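PDB 1V67: ferripyochelin binding protein from Pyrococcus horikoshii, which probably catalyses the reversible hydration of carbon dioxide, as a trimeric, zinc- and calcium-binding relative of the gamma-class carbonic anhydrases. Local coordinates for residues 16-21 and 36-41; 45-50 and 64-69; 93-98 and 111-116. One frame throughout, in Å; residues are numbered along the deposited sequence.

Interaction 1: 16-21 and 36-41. With CA (calcium ion), chain D.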
loop_
_atom_site.group_PDB
_atom_site.type_symbol
_atom_site.label_atom_id
_atom_site.label_comp_id
_atom_site.label_asym_id
_atom_site.label_seq_id
_atom_site.Cartn_x
_atom_site.Cartn_y
_atom_site.Cartn_z
ATOM N N SER A 16 13.900 21.640 8.420
ATOM C CA SER A 16 13.441 20.861 9.567
ATOM C C SER A 16 12.565 19.693 9.161
ATOM O O SER A 16 12.193 18.871 9.996
ATOM C CB SER A 16 12.661 21.753 10.531
ATOM O OG SER A 16 11.449 22.194 9.942
ATOM N N ALA A 17 12.227 19.620 7.882
ATOM C CA ALA A 17 11.394 18.528 7.402
ATOM C C ALA A 17 12.197 17.235 7.445
ATOM O O ALA A 17 13.422 17.245 7.299
ATOM C CB ALA A 17 10.932 18.809 5.973
ATOM N N PHE A 18 11.500 16.129 7.671
ATOM C CA PHE A 18 12.127 14.820 7.704
ATOM C C PHE A 18 11.647 14.023 6.490
ATOM O O PHE A 18 10.452 13.972 6.196
ATOM C CB PHE A 18 11.764 14.075 8.999
ATOM C CG PHE A 18 12.122 12.611 8.967
ATOM C CD1 PHE A 18 13.449 12.208 8.843
ATOM C CD2 PHE A 18 11.133 11.635 9.039
ATOM C CE1 PHE A 18 13.783 10.857 8.758
ATOM C CE2 PHE A 18 11.458 10.281 8.955
ATOM C CZ PHE A 18 12.786 9.892 8.825
ATOM N N VAL A 19 12.590 13.422 5.777
ATOM C CA VAL A 19 12.263 12.628 4.608
ATOM C C VAL A 19 13.111 11.372 4.614
ATOM O O VAL A 19 14.303 11.408 4.310
ATOM C CB VAL A 19 12.531 13.396 3.295
ATOM C CG1 VAL A 19 12.033 12.578 2.108
ATOM C CG2 VAL A 19 11.836 14.750 3.325
ATOM N N ASP A 20 12.481 10.260 4.965
ATOM C CA ASP A 20 13.144 8.965 5.020
ATOM C C ASP A 20 13.802 8.662 3.674
ATOM O O ASP A 20 13.224 8.936 2.626
ATOM C CB ASP A 20 12.111 7.887 5.340
ATOM C CG ASP A 20 12.742 6.613 5.820
ATOM O OD1 ASP A 20 13.032 6.523 7.032
ATOM O OD2 ASP A 20 12.964 5.710 4.988
ATOM N N GLU A 21 14.994 8.072 3.693
ATOM C CA GLU A 21 15.692 7.767 2.441
ATOM C C GLU A 21 15.008 6.675 1.619
ATOM O O GLU A 21 15.330 6.464 0.444
ATOM C CB GLU A 21 17.156 7.397 2.722
ATOM C CG GLU A 21 17.377 6.479 3.894
ATOM C CD GLU A 21 18.807 5.982 3.959
ATOM O OE1 GLU A 21 19.735 6.794 3.745
ATOM O OE2 GLU A 21 19.002 4.779 4.228
ATOM N N SER A 36 6.857 15.579 7.839
ATOM C CA SER A 36 7.546 14.308 7.752
ATOM C C SER A 36 6.981 13.349 6.719
ATOM O O SER A 36 5.768 13.175 6.605
ATOM C CB SER A 36 7.561 13.636 9.129
ATOM O OG SER A 36 6.262 13.609 9.694
ATOM N N VAL A 37 7.887 12.759 5.948
ATOM C CA VAL A 37 7.549 11.767 4.941
ATOM C C VAL A 37 8.254 10.514 5.427
ATOM O O VAL A 37 9.484 10.480 5.538
ATOM C CB VAL A 37 8.090 12.128 3.577
ATOM C CG1 VAL A 37 7.538 11.145 2.554
ATOM C CG2 VAL A 37 7.714 13.560 3.232
ATOM N N TRP A 38 7.467 9.480 5.695
ATOM C CA TRP A 38 7.991 8.249 6.258
ATOM C C TRP A 38 8.383 7.123 5.310
ATOM O O TRP A 38 8.155 7.213 4.105
ATOM C CB TRP A 38 7.017 7.771 7.348
ATOM C CG TRP A 38 6.770 8.866 8.356
ATOM C CD1 TRP A 38 5.867 9.893 8.258
ATOM C CD2 TRP A 38 7.510 9.101 9.558
ATOM N NE1 TRP A 38 5.996 10.740 9.332
ATOM C CE2 TRP A 38 6.985 10.266 10.152
ATOM C CE3 TRP A 38 8.535 8.408 10.218
ATOM C CZ2 TRP A 38 7.496 10.790 11.343
ATOM C CZ3 TRP A 38 9.033 8.926 11.401
ATOM C CH2 TRP A 38 8.501 10.091 11.961
ATOM N N PRO A 39 8.988 6.048 5.853
ATOM C CA PRO A 39 9.420 4.918 5.034
ATOM C C PRO A 39 8.460 4.453 3.934
ATOM O O PRO A 39 7.283 4.200 4.182
ATOM C CB PRO A 39 9.701 3.832 6.071
ATOM C CG PRO A 39 10.208 4.624 7.236
ATOM C CD PRO A 39 9.204 5.759 7.286
ATOM N N SER A 40 8.987 4.355 2.714
ATOM C CA SER A 40 8.232 3.862 1.555
ATOM C C SER A 40 7.054 4.686 1.020
ATOM O O SER A 40 6.284 4.216 0.174
ATOM C CB SER A 40 7.758 2.445 1.868
ATOM O OG SER A 40 7.402 1.735 0.694
ATOM N N ALA A 41 6.916 5.910 1.511
ATOM C CA ALA A 41 5.843 6.784 1.059
ATOM C C ALA A 41 6.276 7.314 -0.301
ATOM O O ALA A 41 7.468 7.353 -0.598
ATOM C CB ALA A 41 5.661 7.939 2.044
HETATM CA CA CA D . 6.049 0.595 -0.735
#

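Interaction 2: 45-50 and 64-69. With ZN (zinc ion), chain C.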
loop_
_atom_site.group_PDB
_atom_site.type_symbol
_atom_site.label_atom_id
_atom_site.label_comp_id
_atom_site.label_asym_id
_atom_site.label_seq_id
_atom_site.Cartn_x
_atom_site.Cartn_y
_atom_site.Cartn_z
ATOM N N GLY A 45 5.391 14.338 -7.773
ATOM C CA GLY A 45 4.928 15.606 -8.311
ATOM C C GLY A 45 5.328 15.770 -9.744
ATOM O O GLY A 45 6.041 16.703 -10.094
ATOM N N ASP A 46 4.881 14.822 -10.566
ATOM C CA ASP A 46 5.217 14.852 -12.006
ATOM C C ASP A 46 4.107 15.460 -12.894
ATOM O O ASP A 46 4.184 15.426 -14.104
ATOM C CB ASP A 46 5.539 13.450 -12.543
ATOM C CG ASP A 46 4.432 12.485 -12.297
ATOM O OD1 ASP A 46 3.350 12.939 -11.835
ATOM O OD2 ASP A 46 4.672 11.283 -12.561
ATOM N N ILE A 47 2.946 15.900 -12.616
ATOM C CA ILE A 47 2.145 16.831 -13.368
ATOM C C ILE A 47 1.759 18.074 -12.558
ATOM O O ILE A 47 2.281 19.156 -12.832
ATOM C CB ILE A 47 0.895 16.065 -13.952
ATOM C CG1 ILE A 47 -0.385 16.569 -13.336
ATOM C CG2 ILE A 47 0.926 14.552 -13.609
ATOM C CD1 ILE A 47 -1.388 16.714 -14.355
ATOM N N GLU A 48 0.680 17.973 -11.498
ATOM C CA GLU A 48 0.358 19.207 -10.758
ATOM C C GLU A 48 1.184 19.140 -9.490
ATOM O O GLU A 48 1.775 18.098 -9.195
ATOM C CB GLU A 48 -1.128 19.271 -10.376
ATOM C CG GLU A 48 -2.120 19.510 -11.519
ATOM C CD GLU A 48 -1.766 20.699 -12.382
ATOM O OE1 GLU A 48 -1.290 21.701 -11.820
ATOM O OE2 GLU A 48 -1.972 20.637 -13.614
ATOM N N GLN A 49 1.229 20.225 -8.725
ATOM C CA GLN A 49 2.031 20.225 -7.509
ATOM C C GLN A 49 1.432 19.468 -6.332
ATOM O O GLN A 49 0.232 19.253 -6.272
ATOM C CB GLN A 49 2.315 21.672 -7.108
ATOM C CG GLN A 49 3.012 21.835 -5.768
ATOM C CD GLN A 49 3.002 23.259 -5.333
ATOM O OE1 GLN A 49 1.950 23.824 -5.055
ATOM N NE2 GLN A 49 4.170 23.871 -5.301
ATOM N N ILE A 50 2.300 19.048 -5.418
ATOM C CA ILE A 50 1.900 18.366 -4.195
ATOM C C ILE A 50 2.434 19.277 -3.098
ATOM O O ILE A 50 3.642 19.433 -2.949
ATOM C CB ILE A 50 2.551 16.978 -4.052
ATOM C CG1 ILE A 50 1.957 16.014 -5.075
ATOM C CG2 ILE A 50 2.335 16.451 -2.648
ATOM C CD1 ILE A 50 2.653 14.672 -5.134
ATOM N N ILE A 64 0.906 9.651 -2.890
ATOM C CA ILE A 64 0.252 10.921 -3.118
ATOM C C ILE A 64 0.501 11.304 -4.560
ATOM O O ILE A 64 1.641 11.310 -5.012
ATOM C CB ILE A 64 0.814 12.004 -2.217
ATOM C CG1 ILE A 64 0.522 11.654 -0.755
ATOM C CG2 ILE A 64 0.223 13.346 -2.626
ATOM C CD1 ILE A 64 0.953 12.709 0.219
ATOM N N HIS A 65 -0.563 11.626 -5.281
ATOM C CA HIS A 65 -0.421 11.972 -6.684
ATOM C C HIS A 65 -1.451 13.017 -7.108
ATOM O O HIS A 65 -2.213 13.515 -6.276
ATOM C CB HIS A 65 -0.577 10.709 -7.522
ATOM C CG HIS A 65 -0.109 10.864 -8.939
ATOM N ND1 HIS A 65 -0.698 10.181 -9.979
ATOM C CD2 HIS A 65 0.902 11.577 -9.467
ATOM C CE1 HIS A 65 -0.060 10.469 -11.101
ATOM N NE2 HIS A 65 0.921 11.319 -10.818
ATOM N N THR A 66 -1.470 13.348 -8.399
ATOM C CA THR A 66 -2.405 14.348 -8.915
ATOM C C THR A 66 -2.833 14.031 -10.347
ATOM O O THR A 66 -2.351 13.076 -10.956
ATOM C CB THR A 66 -1.778 15.778 -8.920
ATOM O OG1 THR A 66 -0.763 15.847 -9.931
ATOM C CG2 THR A 66 -1.173 16.124 -7.552
ATOM N N SER A 67 -3.747 14.849 -10.863
ATOM C CA SER A 67 -4.241 14.735 -12.236
ATOM C C SER A 67 -4.207 16.141 -12.833
ATOM O O SER A 67 -4.209 17.131 -12.102
ATOM C CB SER A 67 -5.679 14.197 -12.266
ATOM O OG SER A 67 -5.744 12.853 -11.815
ATOM N N HIS A 68 -4.181 16.237 -14.156
ATOM C CA HIS A 68 -4.154 17.545 -14.803
ATOM C C HIS A 68 -5.269 18.453 -14.275
ATOM O O HIS A 68 -6.455 18.149 -14.425
ATOM C CB HIS A 68 -4.281 17.395 -16.325
ATOM C CG HIS A 68 -3.075 16.792 -16.977
ATOM N ND1 HIS A 68 -2.792 15.444 -16.923
ATOM C CD2 HIS A 68 -2.059 17.361 -17.667
ATOM C CE1 HIS A 68 -1.655 15.208 -17.552
ATOM N NE2 HIS A 68 -1.188 16.354 -18.013
ATOM N N GLY A 69 -4.880 19.566 -13.655
ATOM C CA GLY A 69 -5.851 20.503 -13.113
ATOM C C GLY A 69 -6.207 20.223 -11.664
ATOM O O GLY A 69 -6.807 21.057 -10.987
HETATM ZN ZN ZN C . -2.386 8.721 -10.879
HETATM O O HOH W 1 1.973 15.477 -9.497
#

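Interaction 3: 93-98 and 111-116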
loop_
_atom_site.group_PDB
_atom_site.type_symbol
_atom_site.label_atom_id
_atom_site.label_comp_id
_atom_site.label_asym_id
_atom_site.label_seq_id
_atom_site.Cartn_x
_atom_site.Cartn_y
_atom_site.Cartn_z
ATOM N N ASN A 93 -6.882 21.923 7.446
ATOM C CA ASN A 93 -6.050 21.814 8.636
ATOM C C ASN A 93 -6.640 20.868 9.669
ATOM O O ASN A 93 -7.854 20.671 9.735
ATOM C CB ASN A 93 -5.850 23.198 9.269
ATOM C CG ASN A 93 -5.101 24.163 8.360
ATOM O OD1 ASN A 93 -3.979 23.893 7.935
ATOM N ND2 ASN A 93 -5.719 25.300 8.072
ATOM N N TYR A 94 -5.767 20.288 10.483
ATOM C CA TYR A 94 -6.185 19.356 11.527
ATOM C C TYR A 94 -7.058 18.239 10.978
ATOM O O TYR A 94 -8.216 18.097 11.362
ATOM C CB TYR A 94 -6.938 20.097 12.632
ATOM C CG TYR A 94 -6.185 21.297 13.142
ATOM C CD1 TYR A 94 -6.346 22.547 12.544
ATOM C CD2 TYR A 94 -5.257 21.171 14.173
ATOM C CE1 TYR A 94 -5.592 23.649 12.953
ATOM C CE2 TYR A 94 -4.497 22.264 14.588
ATOM C CZ TYR A 94 -4.668 23.497 13.971
ATOM O OH TYR A 94 -3.883 24.562 14.343
ATOM N N VAL A 95 -6.497 17.443 10.080
ATOM C CA VAL A 95 -7.248 16.354 9.491
ATOM C C VAL A 95 -6.522 15.021 9.582
ATOM O O VAL A 95 -5.306 14.948 9.409
ATOM C CB VAL A 95 -7.556 16.662 8.023
ATOM C CG1 VAL A 95 -8.332 15.506 7.394
ATOM C CG2 VAL A 95 -8.347 17.965 7.938
ATOM N N ILE A 96 -7.277 13.972 9.877
ATOM C CA ILE A 96 -6.715 12.642 9.960
ATOM C C ILE A 96 -7.217 11.809 8.793
ATOM O O ILE A 96 -8.409 11.504 8.693
ATOM C CB ILE A 96 -7.102 11.934 11.273
ATOM C CG1 ILE A 96 -6.534 12.709 12.468
ATOM C CG2 ILE A 96 -6.586 10.499 11.255
ATOM C CD1 ILE A 96 -6.849 12.102 13.806
ATOM N N ILE A 97 -6.308 11.481 7.889
ATOM C CA ILE A 97 -6.641 10.656 6.739
ATOM C C ILE A 97 -6.426 9.232 7.215
ATOM O O ILE A 97 -5.285 8.817 7.444
ATOM C CB ILE A 97 -5.689 10.924 5.561
ATOM C CG1 ILE A 97 -5.838 12.384 5.111
ATOM C CG2 ILE A 97 -5.992 9.980 4.421
ATOM C CD1 ILE A 97 -7.209 12.727 4.585
ATOM N N GLY A 98 -7.512 8.494 7.398
ATOM C CA GLY A 98 -7.371 7.131 7.869
ATOM C C GLY A 98 -6.470 6.177 7.109
ATOM O O GLY A 98 -6.129 6.362 5.944
ATOM N N ASP A 111 -11.635 21.491 7.641
ATOM C CA ASP A 111 -10.731 21.421 8.789
ATOM C C ASP A 111 -11.335 20.603 9.922
ATOM O O ASP A 111 -12.553 20.401 9.960
ATOM C CB ASP A 111 -10.414 22.816 9.321
ATOM C CG ASP A 111 -10.062 23.796 8.229
ATOM O OD1 ASP A 111 -9.317 23.416 7.309
ATOM O OD2 ASP A 111 -10.523 24.954 8.304
ATOM N N HIS A 112 -10.483 20.158 10.850
ATOM C CA HIS A 112 -10.910 19.351 11.995
ATOM C C HIS A 112 -11.803 18.192 11.563
ATOM O O HIS A 112 -12.927 18.030 12.045
ATOM C CB HIS A 112 -11.616 20.247 13.017
ATOM C CG HIS A 112 -10.677 21.168 13.747
ATOM N ND1 HIS A 112 -9.735 20.698 14.633
ATOM C CD2 HIS A 112 -10.515 22.505 13.689
ATOM C CE1 HIS A 112 -9.025 21.708 15.092
ATOM N NE2 HIS A 112 -9.476 22.826 14.534
ATOM N N VAL A 113 -11.271 17.377 10.656
ATOM C CA VAL A 113 -12.003 16.250 10.088
ATOM C C VAL A 113 -11.296 14.902 10.218
ATOM O O VAL A 113 -10.072 14.824 10.113
ATOM C CB VAL A 113 -12.273 16.538 8.592
ATOM C CG1 VAL A 113 -12.644 15.253 7.866
ATOM C CG2 VAL A 113 -13.367 17.565 8.480
ATOM N N ILE A 114 -12.051 13.836 10.458
ATOM C CA ILE A 114 -11.402 12.553 10.530
ATOM C C ILE A 114 -11.996 11.630 9.446
ATOM O O ILE A 114 -13.232 11.474 9.332
ATOM C CB ILE A 114 -11.639 11.891 11.872
ATOM C CG1 ILE A 114 -10.883 12.619 12.978
ATOM C CG2 ILE A 114 -11.155 10.453 11.808
ATOM C CD1 ILE A 114 -10.997 11.987 14.321
ATOM N N ILE A 115 -11.126 11.022 8.646
ATOM C CA ILE A 115 -11.586 10.104 7.606
ATOM C C ILE A 115 -11.301 8.690 8.116
ATOM O O ILE A 115 -10.153 8.341 8.384
ATOM C CB ILE A 115 -10.849 10.317 6.246
ATOM C CG1 ILE A 115 -11.040 11.752 5.738
ATOM C CG2 ILE A 115 -11.421 9.353 5.208
ATOM C CD1 ILE A 115 -12.508 12.140 5.536
ATOM N N GLY A 116 -12.342 7.880 8.255
ATOM C CA GLY A 116 -12.158 6.527 8.755
ATOM C C GLY A 116 -11.220 5.637 7.958
ATOM O O GLY A 116 -11.059 5.832 6.757
#

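Interaction 1: 16-21 and 36-41
Phe18-Val19 and Ser36-Val37 run parallel and in register as neighbouring rungs of one wall of a left-handed beta-helix, with the CA atoms of Phe18 and Ser36 4.6 Å apart. Val37 is held at both ends of its backbone: its N gives a hydrogen bond to Phe18 O at 2.8 Å, and its O accepts a hydrogen bond from Asp20 N at 3.1 Å. Phe18 carries its CG trans to the backbone N (chi1 167°), which swings the ring forward along the strand toward Trp38. There CE2 lies over the indole face near its rim, 3.7 Å from Trp38 CE3, in an edge-to-face pair with planes at 63°. Tyr159 and His166 also meet the indole edge-to-face, whereas Trp38 NE1 makes only a weak hydrogen bond to Ser36 OG. Farther on, Asp20 lays its carboxylate across Pro39, OD1 standing 3.4 Å from Pro39 CG, while the charge is met by Arg170. A type II turn from Trp38 to Ala41 then presents Ser40 OG to calcium at 2.3 Å, where Ser40 and Asn61 of all three subunits converge. Val19 and Val37 point to the face opposite Phe18 and Ser36, meeting Leu31 of strand 29-31; Phe18 lies against Ala163 and Ile167 of helix 146-169, and strand 57-58 continues the wall beyond Ser36.

Interaction 2: 45-50 and 64-69
Thr66 OG1 receives the backbone N of Glu48 at 3.0 Å and bonds to a water at 2.8 Å, so Glu48 N reaches it directly and the water relays it to Glu48 O and Ile47 N. That water donates to Glu48 O at 2.6 Å and accepts a longer bond from Ile47 N, tying the corner at residues 46-48 into a small network. The hydroxyl reaches this network because OG1 sits between the backbone N and carbonyl carbon (chi1 70°), leaving CG2 to lean toward Ile50. Beside it, His65 NE2 donates to Asp46 OD1 at 3.1 Å, in the ring plane and onto the syn lone pair, although carboxylate and ring planes stand 63° apart. With ND1 bound to zinc at 2.4 Å, the imidazole is gripped through both nitrogens and its rotation is fixed; Asp46 is thus a second-shell residue positioning a metal ligand. Its other oxygen, OD2, forms a salt bridge with Arg44 and is hydrogen-bonded to His166 of the third subunit. Glu48, bent at chi2, folds back so that OE2 takes Gly69 N at 3.1 Å from above the carboxylate plane. Deeper in, Ile50 CD1 packs on Ile64 CG2 at 3.7 Å. The zinc site is completed by His87 of strand 85-87 and His82 of the third subunit, so this corner lies at a subunit interface; Ile64 rests on strand 42-45, Ile50 on strand 29-31, and Thr66 on strand 72-74.

Interaction 3: 93-98 and 111-116
Tyr94 and His112 stand side by side at equivalent corners of successive coils in the left-handed beta-helix, pointing the same way. Both have positive phi, 53° and 49°, and so turn the chain alike before it enters strands 95-97 and 113-115, whose axes lie 4.7 Å apart. Followed outward, the tyrosine begins with CB over the imidazole face, toward its rim, 3.8 Å from the ring centroid in a CH-pi contact. CG comes next, 3.5 Å from His112 CE1; then CD1 lies 3.7 Å from His112 NE2, and CD2 also lies near CE1. Beyond these atoms the phenol slides clear of the imidazole: the planes are nearly parallel, 9° apart, but the rings barely overlap. Tyr77 and Tyr130 extend this row of flat groups to the neighbouring coils, while Thr152 and Lys153 of helix 146-169 meet the Tyr94 side chain.

At the start of the corner, Asp111 OD1 accepts Asn93 N at 2.9 Å on its anti side, somewhat out of the carboxylate plane. An alanine at the Asp111 position lacks that oxygen, and Asn93 N would probably lose its acceptor, leaving the two corners less firmly matched. The strands then share parallel bonds, Val113 O taking Ile96 N and Ile96 O taking Ile115 N at 2.8 Å. Isoleucines line up like with like: Ile96 over Ile114 on the helix 146-169 side, and Ile97 over Ile115 facing the interior. A side chain on Gly98 would run into Ile115 O, the atom to which Gly98 N makes a weak, bent hydrogen bond at 2.8 Å.

In the fold
The three contacts illustrate how one repeated coil serves different ends. Interactions 1 and 3 belong to the same sheet, on opposite sides of the chain's centre with their own centres 20 Å apart, and both are parallel ladders alongside helix 146-169. Interaction 1 is the more buried and leads into the calcium site shared by three subunits; interaction 3, only partly buried, touches no other chain and relies on like residues stacked upon like. Interaction 2, also partly buried, lies mainly at a corner, with no strand ladder between its segments, so side-chain oxygens, a water and a zinc ligand take over from regular strand pairing. Aromatic contacts recur in 16-21/36-41 and 93-98/111-116, edge-to-face in one and slid parallel in the other.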